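Local coordinates for protein probable AP endonuclease (African swine fever virus, PDB 6KI3) that probably cleaves DNA on the 5' side of abasic sites during repair, using three zinc ions, and also trims mismatched 3' ends as an exonuclease, at residues 34-46 with 286-300. Residues are numbered along the deposited sequence; the frame is centred on the assembly and turned at random.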
loop_
_atom_site.group_PDB
_atom_site.type_symbol
_atom_site.label_atom_id
_atom_site.label_comp_id
_atom_site.label_asym_id
_atom_site.label_seq_id
_atom_site.Cartn_x
_atom_site.Cartn_y
_atom_site.Cartn_z
ATOM N N VAL A 34 -10.818 7.354 -12.098
ATOM C CA VAL A 34 -12.108 6.686 -11.954
ATOM C C VAL A 34 -12.758 6.487 -13.317
ATOM O O VAL A 34 -13.388 5.454 -13.577
ATOM C CB VAL A 34 -13.012 7.482 -10.994
ATOM C CG1 VAL A 34 -14.467 7.059 -11.141
ATOM C CG2 VAL A 34 -12.547 7.291 -9.559
ATOM N N ALA A 35 -12.611 7.467 -14.214
ATOM C CA ALA A 35 -13.123 7.311 -15.571
ATOM C C ALA A 35 -12.453 6.139 -16.278
ATOM O O ALA A 35 -13.118 5.351 -16.960
ATOM C CB ALA A 35 -12.918 8.602 -16.361
ATOM N N PHE A 36 -11.133 6.008 -16.121
ATOM C CA PHE A 36 -10.420 4.877 -16.703
ATOM C C PHE A 36 -10.944 3.550 -16.169
ATOM O O PHE A 36 -10.939 2.546 -16.890
ATOM C CB PHE A 36 -8.921 5.016 -16.430
ATOM C CG PHE A 36 -8.111 3.820 -16.842
ATOM C CD1 PHE A 36 -7.752 3.632 -18.166
ATOM C CD2 PHE A 36 -7.696 2.893 -15.902
ATOM C CE1 PHE A 36 -7.003 2.535 -18.544
ATOM C CE2 PHE A 36 -6.947 1.795 -16.274
ATOM C CZ PHE A 36 -6.598 1.618 -17.596
ATOM N N GLY A 37 -11.404 3.525 -14.918
ATOM C CA GLY A 37 -11.936 2.292 -14.362
ATOM C C GLY A 37 -13.259 1.887 -14.982
ATOM O O GLY A 37 -13.516 0.699 -15.195
ATOM N N GLU A 38 -14.118 2.866 -15.280
ATOM C CA GLU A 38 -15.402 2.555 -15.897
ATOM C C GLU A 38 -15.240 2.120 -17.347
ATOM O O GLU A 38 -16.023 1.297 -17.836
ATOM C CB GLU A 38 -16.337 3.762 -15.809
ATOM C CG GLU A 38 -16.708 4.156 -14.389
ATOM N N GLN A 39 -14.238 2.656 -18.046
ATOM C CA GLN A 39 -14.023 2.289 -19.442
ATOM C C GLN A 39 -13.714 0.805 -19.579
ATOM O O GLN A 39 -14.259 0.119 -20.451
ATOM C CB GLN A 39 -12.887 3.124 -20.035
ATOM C CG GLN A 39 -13.184 4.608 -20.145
ATOM C CD GLN A 39 -11.983 5.403 -20.621
ATOM O OE1 GLN A 39 -11.025 4.843 -21.157
ATOM N NE2 GLN A 39 -12.027 6.716 -20.428
ATOM N N ILE A 40 -12.844 0.286 -18.718
ATOM C CA ILE A 40 -12.345 -1.075 -18.868
ATOM C C ILE A 40 -13.168 -2.034 -18.018
ATOM O O ILE A 40 -12.825 -3.214 -17.886
ATOM C CB ILE A 40 -10.849 -1.139 -18.519
ATOM C CG1 ILE A 40 -10.600 -0.605 -17.110
ATOM C CG2 ILE A 40 -10.062 -0.325 -19.521
ATOM C CD1 ILE A 40 -10.269 -1.670 -16.106
ATOM N N GLY A 41 -14.260 -1.534 -17.445
ATOM C CA GLY A 41 -15.204 -2.396 -16.763
ATOM C C GLY A 41 -14.759 -2.919 -15.418
ATOM O O GLY A 41 -15.249 -3.963 -14.981
ATOM N N PHE A 42 -13.841 -2.226 -14.745
ATOM C CA PHE A 42 -13.409 -2.579 -13.393
ATOM C C PHE A 42 -13.634 -1.358 -12.513
ATOM O O PHE A 42 -12.773 -0.466 -12.437
ATOM C CB PHE A 42 -11.947 -3.020 -13.372
ATOM C CG PHE A 42 -11.564 -3.815 -12.155
ATOM C CD1 PHE A 42 -11.177 -3.179 -10.987
ATOM C CD2 PHE A 42 -11.580 -5.200 -12.184
ATOM C CE1 PHE A 42 -10.822 -3.909 -9.869
ATOM C CE2 PHE A 42 -11.225 -5.937 -11.069
ATOM C CZ PHE A 42 -10.846 -5.290 -9.909
ATOM N N PRO A 43 -14.785 -1.263 -11.845
ATOM C CA PRO A 43 -15.036 -0.101 -10.982
ATOM C C PRO A 43 -14.077 -0.048 -9.805
ATOM O O PRO A 43 -14.182 -0.849 -8.871
ATOM C CB PRO A 43 -16.486 -0.310 -10.524
ATOM N N PHE A 44 -13.134 0.890 -9.850
ATOM C CA PHE A 44 -12.141 1.013 -8.791
ATOM C C PHE A 44 -12.810 1.350 -7.466
ATOM O O PHE A 44 -13.599 2.295 -7.375
ATOM C CB PHE A 44 -11.116 2.089 -9.150
ATOM C CG PHE A 44 -10.254 1.738 -10.328
ATOM C CD1 PHE A 44 -9.804 0.442 -10.515
ATOM C CD2 PHE A 44 -9.897 2.706 -11.253
ATOM C CE1 PHE A 44 -9.009 0.119 -11.600
ATOM C CE2 PHE A 44 -9.101 2.391 -12.337
ATOM C CZ PHE A 44 -8.658 1.095 -12.512
ATOM N N LYS A 45 -12.494 0.566 -6.437
ATOM C CA LYS A 45 -12.993 0.811 -5.093
ATOM C C LYS A 45 -11.958 1.459 -4.185
ATOM O O LYS A 45 -12.320 1.943 -3.107
ATOM C CB LYS A 45 -13.478 -0.501 -4.461
ATOM N N SER A 46 -10.689 1.484 -4.591
ATOM C CA SER A 46 -9.630 2.073 -3.786
ATOM C C SER A 46 -8.671 2.838 -4.689
ATOM O O SER A 46 -8.754 2.778 -5.919
ATOM C CB SER A 46 -8.874 1.008 -2.979
ATOM O OG SER A 46 -8.170 0.119 -3.828
ATOM N N GLN A 286 -1.605 2.569 -18.847
ATOM C CA GLN A 286 -2.987 2.129 -19.003
ATOM C C GLN A 286 -3.061 0.751 -19.647
ATOM O O GLN A 286 -3.892 -0.074 -19.253
ATOM C CB GLN A 286 -3.773 3.160 -19.810
ATOM C CG GLN A 286 -3.921 4.493 -19.091
ATOM C CD GLN A 286 -4.822 5.465 -19.824
ATOM O OE1 GLN A 286 -5.884 5.092 -20.321
ATOM N NE2 GLN A 286 -4.403 6.723 -19.892
ATOM N N THR A 287 -2.194 0.473 -20.623
ATOM C CA THR A 287 -2.171 -0.858 -21.222
ATOM C C THR A 287 -1.800 -1.917 -20.191
ATOM O O THR A 287 -2.371 -3.014 -20.181
ATOM C CB THR A 287 -1.194 -0.897 -22.399
ATOM O OG1 THR A 287 -1.506 0.157 -23.320
ATOM C CG2 THR A 287 -1.285 -2.235 -23.122
ATOM N N ALA A 288 -0.853 -1.600 -19.305
ATOM C CA ALA A 288 -0.436 -2.565 -18.292
ATOM C C ALA A 288 -1.546 -2.828 -17.282
ATOM O O ALA A 288 -1.791 -3.980 -16.905
ATOM C CB ALA A 288 0.826 -2.071 -17.586
ATOM N N LEU A 289 -2.234 -1.773 -16.835
ATOM C CA LEU A 289 -3.267 -1.944 -15.819
ATOM C C LEU A 289 -4.505 -2.631 -16.379
ATOM O O LEU A 289 -5.155 -3.405 -15.667
ATOM C CB LEU A 289 -3.635 -0.592 -15.209
ATOM C CG LEU A 289 -2.497 0.136 -14.496
ATOM C CD1 LEU A 289 -2.864 1.589 -14.267
ATOM C CD2 LEU A 289 -2.165 -0.546 -13.182
ATOM N N THR A 290 -4.848 -2.367 -17.643
ATOM C CA THR A 290 -5.967 -3.072 -18.261
ATOM C C THR A 290 -5.730 -4.576 -18.273
ATOM O O THR A 290 -6.661 -5.361 -18.060
ATOM C CB THR A 290 -6.191 -2.561 -19.682
ATOM O OG1 THR A 290 -4.954 -2.592 -20.403
ATOM C CG2 THR A 290 -6.705 -1.149 -19.647
ATOM N N ALA A 291 -4.488 -4.995 -18.519
ATOM C CA ALA A 291 -4.169 -6.416 -18.468
ATOM C C ALA A 291 -4.274 -6.954 -17.047
ATOM O O ALA A 291 -4.778 -8.063 -16.831
ATOM C CB ALA A 291 -2.770 -6.660 -19.034
ATOM N N GLU A 292 -3.816 -6.177 -16.063
ATOM C CA GLU A 292 -3.795 -6.662 -14.687
ATOM C C GLU A 292 -5.194 -6.709 -14.084
ATOM O O GLU A 292 -5.509 -7.621 -13.311
ATOM C CB GLU A 292 -2.875 -5.787 -13.836
ATOM C CG GLU A 292 -1.407 -5.883 -14.212
ATOM C CD GLU A 292 -0.522 -5.030 -13.325
ATOM O OE1 GLU A 292 -0.105 -3.941 -13.771
ATOM O OE2 GLU A 292 -0.243 -5.447 -12.181
ATOM N N PHE A 293 -6.049 -5.741 -14.420
ATOM C CA PHE A 293 -7.369 -5.691 -13.802
ATOM C C PHE A 293 -8.366 -6.621 -14.483
ATOM O O PHE A 293 -9.311 -7.084 -13.835
ATOM C CB PHE A 293 -7.894 -4.254 -13.787
ATOM C CG PHE A 293 -7.245 -3.388 -12.741
ATOM C CD1 PHE A 293 -7.490 -3.607 -11.396
ATOM C CD2 PHE A 293 -6.391 -2.361 -13.101
ATOM C CE1 PHE A 293 -6.895 -2.818 -10.429
ATOM C CE2 PHE A 293 -5.793 -1.567 -12.140
ATOM C CZ PHE A 293 -6.046 -1.797 -10.802
ATOM N N THR A 294 -8.181 -6.909 -15.774
ATOM C CA THR A 294 -8.992 -7.945 -16.408
ATOM C C THR A 294 -8.635 -9.322 -15.864
ATOM O O THR A 294 -9.518 -10.160 -15.650
ATOM C CB THR A 294 -8.821 -7.906 -17.927
ATOM O OG1 THR A 294 -7.427 -7.852 -18.255
ATOM C CG2 THR A 294 -9.532 -6.694 -18.518
ATOM N N THR A 295 -7.343 -9.572 -15.633
ATOM C CA THR A 295 -6.934 -10.811 -14.981
ATOM C C THR A 295 -7.461 -10.873 -13.552
ATOM O O THR A 295 -7.901 -11.931 -13.088
ATOM C CB THR A 295 -5.409 -10.939 -14.998
ATOM O OG1 THR A 295 -4.944 -10.929 -16.353
ATOM C CG2 THR A 295 -4.970 -12.234 -14.326
ATOM N N LEU A 296 -7.424 -9.743 -12.840
ATOM C CA LEU A 296 -8.030 -9.688 -11.514
ATOM C C LEU A 296 -9.527 -9.956 -11.586
ATOM O O LEU A 296 -10.074 -10.684 -10.751
ATOM C CB LEU A 296 -7.756 -8.332 -10.865
ATOM C CG LEU A 296 -6.455 -8.198 -10.073
ATOM C CD1 LEU A 296 -6.210 -6.748 -9.693
ATOM C CD2 LEU A 296 -6.498 -9.077 -8.833
ATOM N N LYS A 297 -10.204 -9.381 -12.583
ATOM C CA LYS A 297 -11.635 -9.620 -12.742
ATOM C C LYS A 297 -11.929 -11.090 -13.017
ATOM O O LYS A 297 -12.989 -11.594 -12.628
ATOM C CB LYS A 297 -12.190 -8.740 -13.864
ATOM C CG LYS A 297 -13.704 -8.780 -14.004
ATOM C CD LYS A 297 -14.190 -7.745 -15.007
ATOM C CE LYS A 297 -13.481 -7.894 -16.344
ATOM N NZ LYS A 297 -13.953 -6.891 -17.339
ATOM N N SER A 298 -11.004 -11.791 -13.678
ATOM C CA SER A 298 -11.172 -13.225 -13.891
ATOM C C SER A 298 -11.150 -13.978 -12.568
ATOM O O SER A 298 -11.989 -14.852 -12.320
ATOM C CB SER A 298 -10.077 -13.746 -14.822
ATOM O OG SER A 298 -9.857 -12.857 -15.903
ATOM N N LEU A 299 -10.192 -13.644 -11.700
ATOM C CA LEU A 299 -10.068 -14.315 -10.412
ATOM C C LEU A 299 -11.173 -13.922 -9.442
ATOM O O LEU A 299 -11.365 -14.605 -8.429
ATOM C CB LEU A 299 -8.701 -14.001 -9.799
ATOM C CG LEU A 299 -7.499 -14.275 -10.704
ATOM C CD1 LEU A 299 -6.223 -13.690 -10.115
ATOM C CD2 LEU A 299 -7.349 -15.765 -10.943
ATOM N N LEU A 300 -11.899 -12.841 -9.727
ATOM C CA LEU A 300 -12.938 -12.353 -8.828
ATOM C C LEU A 300 -14.313 -12.814 -9.292
ATOM O O LEU A 300 -14.951 -13.647 -8.636
ATOM C CB LEU A 300 -12.893 -10.829 -8.745
ATOM C CG LEU A 300 -11.676 -10.211 -8.052
ATOM C CD1 LEU A 300 -11.501 -8.751 -8.478
ATOM C CD2 LEU A 300 -11.814 -10.321 -6.537
#
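Phe293 carries the aromatic cluster here, meeting Phe44 and Phe42 from segment 34-46. Phe44 points its edge at the Phe293 face, with CE1 of Phe44 over the ring centre and 3.6 Å from CZ of Phe293; this is an edge-to-face pair with planes 58° apart. Phe42 meets the same ring obliquely and takes CD1 of Phe293 over one of its own faces, 3.7 Å from Phe42 CE1. A chi1 of -161° turns the Phe42 ring toward helix 282-300, where Leu300 CD1 sits at its edge, 3.8 Å from Phe42 CZ, and Lys297 CB lies at the ring's edge, in its plane. Further back along the helix, Thr290 CG2 touches both Phe36 CZ (3.4 Å) and Ile40 CG2 (3.5 Å). The Gln286 side chain runs past Phe36 in the opposite direction, its amide plane steeply turned from the ring and its OE1 3.2 Å from Phe36 CD1. No hydrogen bond crosses the interface. Just before Phe42 the chain turns through a Schellman motif: Gly41, at positive phi, ends helix 25-39, Phe42 N bonds to Gly37 O at 3.0 Å, and Gly41 N bonds weakly to Glu38 O. Trp16 meets Phe36 edge-to-face, and Tyr33 stacks on Phe44. The contact joins helix 25-39 to the C-terminal helix 282-300 on the TIM barrel; the axes of 34-39 and 286-300 cross at -55°. Phe42, Leu296 and Leu300 rest on Phe7 of strand 6-10, and Phe293 on Leu275 of strand 272-275, its parallel neighbour.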